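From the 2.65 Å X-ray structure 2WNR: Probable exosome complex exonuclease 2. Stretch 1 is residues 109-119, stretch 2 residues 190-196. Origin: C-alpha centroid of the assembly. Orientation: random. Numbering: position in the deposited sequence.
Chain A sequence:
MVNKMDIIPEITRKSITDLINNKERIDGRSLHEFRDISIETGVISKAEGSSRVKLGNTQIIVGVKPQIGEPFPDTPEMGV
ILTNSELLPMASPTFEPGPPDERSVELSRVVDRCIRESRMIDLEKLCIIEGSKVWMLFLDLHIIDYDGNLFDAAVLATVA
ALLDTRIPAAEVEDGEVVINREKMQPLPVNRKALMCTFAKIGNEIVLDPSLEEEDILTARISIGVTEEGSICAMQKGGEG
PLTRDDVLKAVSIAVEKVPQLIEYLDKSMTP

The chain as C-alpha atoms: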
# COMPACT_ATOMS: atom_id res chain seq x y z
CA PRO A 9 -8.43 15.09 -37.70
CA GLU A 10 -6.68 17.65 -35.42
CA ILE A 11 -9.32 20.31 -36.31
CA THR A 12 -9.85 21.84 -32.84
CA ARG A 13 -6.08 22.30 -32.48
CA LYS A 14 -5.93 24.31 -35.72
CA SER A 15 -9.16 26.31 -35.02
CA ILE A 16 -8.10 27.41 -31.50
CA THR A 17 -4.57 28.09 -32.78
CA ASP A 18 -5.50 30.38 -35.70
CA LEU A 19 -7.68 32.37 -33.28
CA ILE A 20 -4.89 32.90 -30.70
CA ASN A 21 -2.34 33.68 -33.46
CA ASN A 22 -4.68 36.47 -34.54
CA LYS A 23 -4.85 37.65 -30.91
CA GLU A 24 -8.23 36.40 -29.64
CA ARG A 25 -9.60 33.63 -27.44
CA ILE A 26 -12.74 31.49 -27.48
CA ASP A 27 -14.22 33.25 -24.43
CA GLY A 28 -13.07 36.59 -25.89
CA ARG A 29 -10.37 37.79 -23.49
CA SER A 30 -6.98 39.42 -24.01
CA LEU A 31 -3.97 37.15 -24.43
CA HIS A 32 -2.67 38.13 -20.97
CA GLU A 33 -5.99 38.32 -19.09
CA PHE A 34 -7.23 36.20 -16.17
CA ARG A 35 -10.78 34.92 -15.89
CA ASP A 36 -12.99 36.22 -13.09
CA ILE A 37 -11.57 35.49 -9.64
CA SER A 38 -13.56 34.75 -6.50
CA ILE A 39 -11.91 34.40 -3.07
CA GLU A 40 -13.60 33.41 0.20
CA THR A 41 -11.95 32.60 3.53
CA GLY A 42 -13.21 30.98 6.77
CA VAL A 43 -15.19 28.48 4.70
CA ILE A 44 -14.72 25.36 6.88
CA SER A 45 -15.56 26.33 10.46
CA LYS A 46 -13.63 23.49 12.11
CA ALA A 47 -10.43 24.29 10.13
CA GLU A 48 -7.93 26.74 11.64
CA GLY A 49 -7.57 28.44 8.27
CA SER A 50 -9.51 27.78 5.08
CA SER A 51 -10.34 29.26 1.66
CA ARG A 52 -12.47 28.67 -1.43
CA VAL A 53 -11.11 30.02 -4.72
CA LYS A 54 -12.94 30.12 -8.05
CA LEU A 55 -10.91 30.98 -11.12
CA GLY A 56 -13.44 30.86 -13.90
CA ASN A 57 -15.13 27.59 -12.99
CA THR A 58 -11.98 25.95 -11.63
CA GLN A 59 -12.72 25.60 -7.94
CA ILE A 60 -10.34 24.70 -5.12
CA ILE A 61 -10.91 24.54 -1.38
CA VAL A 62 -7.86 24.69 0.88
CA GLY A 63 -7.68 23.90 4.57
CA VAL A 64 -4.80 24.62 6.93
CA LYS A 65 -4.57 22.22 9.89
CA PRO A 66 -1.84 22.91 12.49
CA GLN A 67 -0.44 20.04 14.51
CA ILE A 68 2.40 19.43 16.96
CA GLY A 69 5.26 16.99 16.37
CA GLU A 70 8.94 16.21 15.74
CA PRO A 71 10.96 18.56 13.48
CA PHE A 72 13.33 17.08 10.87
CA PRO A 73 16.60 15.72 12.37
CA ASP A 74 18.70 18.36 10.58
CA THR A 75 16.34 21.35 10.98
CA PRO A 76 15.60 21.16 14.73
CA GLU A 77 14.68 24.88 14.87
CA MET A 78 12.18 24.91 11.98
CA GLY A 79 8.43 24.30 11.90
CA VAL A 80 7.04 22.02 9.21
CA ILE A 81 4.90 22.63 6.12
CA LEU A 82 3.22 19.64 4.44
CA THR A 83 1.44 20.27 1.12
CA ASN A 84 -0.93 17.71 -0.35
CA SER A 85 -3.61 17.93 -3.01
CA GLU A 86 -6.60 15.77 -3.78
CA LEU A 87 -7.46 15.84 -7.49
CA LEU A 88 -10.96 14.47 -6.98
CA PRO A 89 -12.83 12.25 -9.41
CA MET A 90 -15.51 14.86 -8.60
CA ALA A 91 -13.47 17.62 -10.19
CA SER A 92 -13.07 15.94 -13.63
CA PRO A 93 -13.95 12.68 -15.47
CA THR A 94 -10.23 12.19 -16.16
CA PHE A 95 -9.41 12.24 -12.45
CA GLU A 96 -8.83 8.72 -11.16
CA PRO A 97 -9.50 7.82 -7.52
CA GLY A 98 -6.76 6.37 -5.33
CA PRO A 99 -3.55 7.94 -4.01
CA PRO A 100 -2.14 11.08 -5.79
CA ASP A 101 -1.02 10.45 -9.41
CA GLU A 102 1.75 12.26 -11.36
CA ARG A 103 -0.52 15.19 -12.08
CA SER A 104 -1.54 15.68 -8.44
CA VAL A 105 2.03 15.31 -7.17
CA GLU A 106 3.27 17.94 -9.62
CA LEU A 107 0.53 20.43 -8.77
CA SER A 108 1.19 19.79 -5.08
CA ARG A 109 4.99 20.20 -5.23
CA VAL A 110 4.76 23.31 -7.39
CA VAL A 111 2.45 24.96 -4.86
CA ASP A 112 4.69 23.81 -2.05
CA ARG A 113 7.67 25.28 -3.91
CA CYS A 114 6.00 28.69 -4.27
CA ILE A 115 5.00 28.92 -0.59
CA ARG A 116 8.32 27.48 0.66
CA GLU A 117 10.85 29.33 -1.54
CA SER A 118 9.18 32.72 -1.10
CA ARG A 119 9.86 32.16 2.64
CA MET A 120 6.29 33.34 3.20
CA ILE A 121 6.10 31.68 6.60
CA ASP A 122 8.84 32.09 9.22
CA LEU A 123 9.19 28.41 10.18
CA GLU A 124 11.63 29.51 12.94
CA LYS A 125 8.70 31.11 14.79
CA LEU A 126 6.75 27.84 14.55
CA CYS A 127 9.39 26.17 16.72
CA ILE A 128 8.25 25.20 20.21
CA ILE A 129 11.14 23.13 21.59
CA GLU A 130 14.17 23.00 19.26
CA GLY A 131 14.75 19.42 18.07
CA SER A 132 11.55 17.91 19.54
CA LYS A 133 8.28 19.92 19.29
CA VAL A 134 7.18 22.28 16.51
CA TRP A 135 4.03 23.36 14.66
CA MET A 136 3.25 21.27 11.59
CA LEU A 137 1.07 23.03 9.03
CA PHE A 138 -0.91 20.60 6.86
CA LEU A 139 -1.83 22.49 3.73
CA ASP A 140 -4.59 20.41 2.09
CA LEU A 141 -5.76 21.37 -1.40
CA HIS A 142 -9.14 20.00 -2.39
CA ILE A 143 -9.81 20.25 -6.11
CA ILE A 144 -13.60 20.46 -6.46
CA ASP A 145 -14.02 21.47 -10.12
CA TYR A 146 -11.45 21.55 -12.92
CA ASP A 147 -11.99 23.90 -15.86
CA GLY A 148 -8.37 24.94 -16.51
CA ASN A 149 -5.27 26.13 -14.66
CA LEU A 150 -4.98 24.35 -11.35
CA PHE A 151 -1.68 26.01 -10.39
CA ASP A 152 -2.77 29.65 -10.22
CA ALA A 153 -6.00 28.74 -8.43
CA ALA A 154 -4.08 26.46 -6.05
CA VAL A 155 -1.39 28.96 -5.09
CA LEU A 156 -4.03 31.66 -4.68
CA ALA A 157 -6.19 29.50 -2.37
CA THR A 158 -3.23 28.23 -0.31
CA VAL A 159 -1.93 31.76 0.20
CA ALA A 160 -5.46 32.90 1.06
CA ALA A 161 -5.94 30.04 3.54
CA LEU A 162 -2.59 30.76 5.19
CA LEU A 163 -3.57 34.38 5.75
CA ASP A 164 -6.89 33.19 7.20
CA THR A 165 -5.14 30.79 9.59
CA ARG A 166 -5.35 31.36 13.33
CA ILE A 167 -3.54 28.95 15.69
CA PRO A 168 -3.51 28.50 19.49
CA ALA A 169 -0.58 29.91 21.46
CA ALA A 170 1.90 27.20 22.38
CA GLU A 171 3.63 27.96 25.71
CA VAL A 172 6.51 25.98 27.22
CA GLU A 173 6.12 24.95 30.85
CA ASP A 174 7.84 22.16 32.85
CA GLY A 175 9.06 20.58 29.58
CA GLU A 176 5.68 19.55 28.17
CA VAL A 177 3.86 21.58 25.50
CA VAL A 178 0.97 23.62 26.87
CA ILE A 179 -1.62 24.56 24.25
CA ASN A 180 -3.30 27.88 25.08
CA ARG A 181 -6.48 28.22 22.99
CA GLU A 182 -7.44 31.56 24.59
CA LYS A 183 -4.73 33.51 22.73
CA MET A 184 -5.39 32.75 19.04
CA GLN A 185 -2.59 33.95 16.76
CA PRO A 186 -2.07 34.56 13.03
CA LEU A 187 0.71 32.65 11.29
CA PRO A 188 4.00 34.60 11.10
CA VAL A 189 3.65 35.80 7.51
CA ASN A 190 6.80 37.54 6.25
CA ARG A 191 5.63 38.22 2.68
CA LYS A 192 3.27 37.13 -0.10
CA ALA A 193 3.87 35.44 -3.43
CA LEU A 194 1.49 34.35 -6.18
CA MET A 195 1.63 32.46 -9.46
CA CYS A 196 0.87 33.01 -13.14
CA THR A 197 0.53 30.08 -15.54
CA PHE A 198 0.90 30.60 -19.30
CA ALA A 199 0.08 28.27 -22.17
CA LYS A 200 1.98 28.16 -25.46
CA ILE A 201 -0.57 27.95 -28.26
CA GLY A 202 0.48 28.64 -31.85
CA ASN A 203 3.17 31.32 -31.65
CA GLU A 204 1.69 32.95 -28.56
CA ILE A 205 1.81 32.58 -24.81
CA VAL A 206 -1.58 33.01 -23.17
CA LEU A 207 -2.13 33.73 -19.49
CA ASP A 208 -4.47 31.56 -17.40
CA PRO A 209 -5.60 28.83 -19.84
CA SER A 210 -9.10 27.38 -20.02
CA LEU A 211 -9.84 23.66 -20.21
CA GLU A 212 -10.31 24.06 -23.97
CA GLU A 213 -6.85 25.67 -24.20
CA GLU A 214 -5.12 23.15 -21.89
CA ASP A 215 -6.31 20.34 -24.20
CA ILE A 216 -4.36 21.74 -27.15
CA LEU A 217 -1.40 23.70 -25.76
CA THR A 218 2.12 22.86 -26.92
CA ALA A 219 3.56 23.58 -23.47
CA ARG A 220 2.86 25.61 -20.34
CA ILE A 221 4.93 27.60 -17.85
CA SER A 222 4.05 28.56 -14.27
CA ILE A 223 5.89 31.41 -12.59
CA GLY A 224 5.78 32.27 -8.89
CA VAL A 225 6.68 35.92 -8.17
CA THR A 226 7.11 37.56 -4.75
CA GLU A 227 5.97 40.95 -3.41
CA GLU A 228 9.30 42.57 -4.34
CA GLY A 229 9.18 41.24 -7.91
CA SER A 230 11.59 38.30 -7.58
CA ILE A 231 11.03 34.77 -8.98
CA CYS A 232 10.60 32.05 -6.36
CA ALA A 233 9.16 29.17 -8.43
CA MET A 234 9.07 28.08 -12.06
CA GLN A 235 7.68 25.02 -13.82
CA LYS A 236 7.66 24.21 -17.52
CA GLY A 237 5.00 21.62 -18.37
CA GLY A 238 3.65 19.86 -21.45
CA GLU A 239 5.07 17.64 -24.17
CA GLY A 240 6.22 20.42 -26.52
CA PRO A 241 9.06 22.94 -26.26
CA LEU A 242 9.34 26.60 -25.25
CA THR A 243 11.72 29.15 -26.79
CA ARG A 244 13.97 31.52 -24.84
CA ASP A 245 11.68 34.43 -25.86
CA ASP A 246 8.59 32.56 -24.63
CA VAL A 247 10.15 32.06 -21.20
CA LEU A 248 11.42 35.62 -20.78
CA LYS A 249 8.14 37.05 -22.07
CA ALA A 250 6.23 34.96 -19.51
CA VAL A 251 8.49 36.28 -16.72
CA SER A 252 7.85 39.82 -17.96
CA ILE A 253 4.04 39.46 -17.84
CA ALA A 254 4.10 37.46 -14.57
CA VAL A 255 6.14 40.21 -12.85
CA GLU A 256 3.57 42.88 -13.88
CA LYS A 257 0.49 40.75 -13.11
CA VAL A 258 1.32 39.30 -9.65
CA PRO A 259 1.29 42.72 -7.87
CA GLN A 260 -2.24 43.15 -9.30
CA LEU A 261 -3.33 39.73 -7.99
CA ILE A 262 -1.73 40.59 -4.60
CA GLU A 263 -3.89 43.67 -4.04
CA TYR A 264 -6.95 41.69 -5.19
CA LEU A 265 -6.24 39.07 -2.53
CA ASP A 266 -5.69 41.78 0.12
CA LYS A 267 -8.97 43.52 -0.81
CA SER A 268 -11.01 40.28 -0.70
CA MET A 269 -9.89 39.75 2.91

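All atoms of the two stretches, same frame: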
# COMPACT_ATOMS: atom_id res chain seq x y z
N ARG A 109 3.60 19.75 -5.42
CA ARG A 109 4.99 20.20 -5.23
C ARG A 109 5.27 21.61 -5.75
O ARG A 109 6.08 22.34 -5.18
CB ARG A 109 5.95 19.23 -5.90
CG ARG A 109 6.02 17.91 -5.19
CD ARG A 109 6.90 16.95 -5.94
NE ARG A 109 8.28 17.42 -6.05
CZ ARG A 109 9.18 17.33 -5.08
NH1 ARG A 109 8.84 16.82 -3.91
NH2 ARG A 109 10.41 17.76 -5.28
N VAL A 110 4.60 21.98 -6.83
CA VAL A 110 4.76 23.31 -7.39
C VAL A 110 4.18 24.37 -6.46
O VAL A 110 4.79 25.42 -6.27
CB VAL A 110 4.20 23.41 -8.83
CG1 VAL A 110 4.12 24.84 -9.29
CG2 VAL A 110 5.13 22.66 -9.77
N VAL A 111 3.04 24.07 -5.85
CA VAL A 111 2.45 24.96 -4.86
C VAL A 111 3.34 25.02 -3.63
O VAL A 111 3.61 26.10 -3.11
CB VAL A 111 1.06 24.49 -4.42
CG1 VAL A 111 0.55 25.36 -3.28
CG2 VAL A 111 0.10 24.51 -5.60
N ASP A 112 3.80 23.86 -3.19
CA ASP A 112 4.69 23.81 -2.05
C ASP A 112 5.94 24.63 -2.31
O ASP A 112 6.43 25.33 -1.43
CB ASP A 112 5.05 22.38 -1.70
CG ASP A 112 5.86 22.30 -0.42
OD1 ASP A 112 7.08 22.53 -0.48
OD2 ASP A 112 5.26 22.05 0.65
N ARG A 113 6.46 24.55 -3.54
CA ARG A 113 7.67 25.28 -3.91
C ARG A 113 7.48 26.79 -3.76
O ARG A 113 8.30 27.47 -3.14
CB ARG A 113 8.06 24.94 -5.34
CG ARG A 113 9.48 25.34 -5.73
CD ARG A 113 9.79 24.92 -7.14
NE ARG A 113 9.51 23.50 -7.32
CZ ARG A 113 9.17 22.93 -8.48
NH1 ARG A 113 9.06 23.67 -9.58
NH2 ARG A 113 8.93 21.63 -8.53
N CYS A 114 6.38 27.29 -4.32
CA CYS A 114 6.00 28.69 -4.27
C CYS A 114 5.88 29.24 -2.84
O CYS A 114 6.48 30.27 -2.51
CB CYS A 114 4.69 28.88 -5.01
SG CYS A 114 4.35 30.57 -5.46
N ILE A 115 5.12 28.54 -2.00
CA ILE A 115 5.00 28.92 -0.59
C ILE A 115 6.34 28.82 0.16
O ILE A 115 6.68 29.73 0.92
CB ILE A 115 3.89 28.10 0.14
CG1 ILE A 115 2.54 28.79 -0.02
CG2 ILE A 115 4.17 27.95 1.62
CD1 ILE A 115 1.83 28.45 -1.29
N ARG A 116 7.08 27.75 -0.08
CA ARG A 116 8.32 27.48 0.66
C ARG A 116 9.46 28.42 0.28
O ARG A 116 10.09 29.01 1.15
CB ARG A 116 8.74 26.01 0.48
CG ARG A 116 9.94 25.56 1.34
CD ARG A 116 10.21 24.06 1.17
NE ARG A 116 9.00 23.26 1.40
CZ ARG A 116 8.56 22.87 2.60
NH1 ARG A 116 9.24 23.18 3.71
NH2 ARG A 116 7.45 22.15 2.68
N GLU A 117 9.70 28.57 -1.02
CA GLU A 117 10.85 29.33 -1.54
C GLU A 117 10.70 30.85 -1.40
O GLU A 117 11.69 31.57 -1.32
CB GLU A 117 11.14 28.94 -2.99
CG GLU A 117 11.51 27.47 -3.19
CD GLU A 117 12.69 27.02 -2.33
OE1 GLU A 117 13.79 27.58 -2.47
OE2 GLU A 117 12.51 26.09 -1.52
N SER A 118 9.46 31.32 -1.37
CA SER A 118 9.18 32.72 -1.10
C SER A 118 9.45 33.06 0.37
O SER A 118 9.50 34.23 0.75
CB SER A 118 7.73 33.04 -1.45
OG SER A 118 6.83 32.39 -0.56
N ARG A 119 9.64 32.02 1.19
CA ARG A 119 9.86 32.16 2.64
C ARG A 119 8.73 32.98 3.25
O ARG A 119 8.94 33.86 4.10
CB ARG A 119 11.26 32.74 2.95
CG ARG A 119 12.42 32.07 2.18
CD ARG A 119 13.70 31.92 3.00
NE ARG A 119 14.15 33.19 3.54
CZ ARG A 119 14.26 33.56 4.82
NH1 ARG A 119 13.98 32.75 5.84
NH2 ARG A 119 14.68 34.79 5.05
N ASN A 190 5.75 36.56 6.57
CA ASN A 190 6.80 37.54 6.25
C ASN A 190 6.52 38.33 4.98
O ASN A 190 6.83 39.52 4.90
CB ASN A 190 8.16 36.85 6.17
CG ASN A 190 8.81 36.66 7.53
OD1 ASN A 190 8.44 37.31 8.51
ND2 ASN A 190 9.79 35.77 7.60
N ARG A 191 5.93 37.64 4.00
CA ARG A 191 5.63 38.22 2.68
C ARG A 191 4.70 37.32 1.86
O ARG A 191 4.45 36.17 2.22
CB ARG A 191 6.91 38.52 1.89
CG ARG A 191 8.02 37.45 1.95
CD ARG A 191 9.28 38.01 1.31
NE ARG A 191 10.50 37.31 1.72
CZ ARG A 191 11.20 37.57 2.83
NH1 ARG A 191 12.30 36.87 3.09
NH2 ARG A 191 10.80 38.50 3.68
N LYS A 192 4.18 37.87 0.77
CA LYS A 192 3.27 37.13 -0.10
C LYS A 192 3.92 36.85 -1.44
O LYS A 192 4.82 37.58 -1.87
CB LYS A 192 1.96 37.89 -0.31
CG LYS A 192 0.92 37.69 0.78
CD LYS A 192 -0.08 38.83 0.82
CE LYS A 192 0.42 39.96 1.69
NZ LYS A 192 -0.46 41.16 1.60
N ALA A 193 3.47 35.78 -2.08
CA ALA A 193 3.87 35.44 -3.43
C ALA A 193 2.68 34.79 -4.11
O ALA A 193 1.88 34.10 -3.46
CB ALA A 193 5.05 34.50 -3.40
N LEU A 194 2.54 35.01 -5.41
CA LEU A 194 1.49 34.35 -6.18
C LEU A 194 2.03 33.86 -7.52
O LEU A 194 3.18 34.14 -7.87
CB LEU A 194 0.26 35.25 -6.36
CG LEU A 194 -0.61 35.56 -5.13
CD1 LEU A 194 -1.73 36.51 -5.50
CD2 LEU A 194 -1.18 34.30 -4.48
N MET A 195 1.18 33.16 -8.27
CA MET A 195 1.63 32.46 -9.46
C MET A 195 0.78 32.73 -10.70
O MET A 195 -0.46 32.77 -10.65
CB MET A 195 1.69 30.97 -9.18
CG MET A 195 2.19 30.11 -10.31
SD MET A 195 2.60 28.46 -9.71
CE MET A 195 4.13 28.80 -8.82
N CYS A 196 1.48 32.89 -11.82
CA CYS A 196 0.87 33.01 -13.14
C CYS A 196 1.28 31.83 -14.01
O CYS A 196 2.47 31.52 -14.11
CB CYS A 196 1.33 34.30 -13.79
SG CYS A 196 0.70 35.78 -13.03

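The helix that includes residues 109-117 packs against the strand 193-196; Ser-118 and Arg-119, which come next in the chain, meet Asn-190 and Arg-191 before the strand. The two axes come within 8.5 Å and run at 143°, closer to antiparallel than to parallel. The contact buries 425 Å², both sides summed, and no clear hydrogen bond crosses it.

Arg-119 and Arg-191 cover the most surface, at the more exposed end of the contact. Arg-119 is the first residue after the helix to leave helical phi/psi. Its positive phi (54°) belongs to a Schellman motif, in which Arg-119 N bonds back to Arg-116 O at 3.0 Å. Arg-119 O lies 3.7 Å from Asn-190 CB. The CA-to-CB bond of Arg-191 points sideways, but the end of its side chain comes nearer. Its guanidinium has Arg-119 O over one face, and Arg-191 NE is 3.4 Å from Ser-118 O. The two guanidinium groups also approach each other, with Arg-119 NH2 3.7 Å from Arg-191 NH1. These are like charges, so this approach is not in itself favourable.

Met-195 covers nearly as much surface, at the buried end. Its CA-to-CB bond points toward the first stretch, and its chain is extended through chi1 and chi2 (both t) before chi3 turns to m. Met-195 SD sits 3.9 Å from Val-110 CG1. Met-195 CE lies 3.8 Å from Cys-114 SG. Val-110 and Cys-114 are one helical turn apart, so the methionine meets successive turns.

The CA-to-CB bond of Ala-193 also points toward the first stretch; that of Leu-194, between Ala-193 and Met-195, points away, as expected of alternating strand residues. Ala-193 CB is 3.6 Å from Ser-118 CB, a close contact. Ser-118 OG faces back to its own stretch, 2.9 Å from Cys-114 O and 3.0 Å from Ile-115 O.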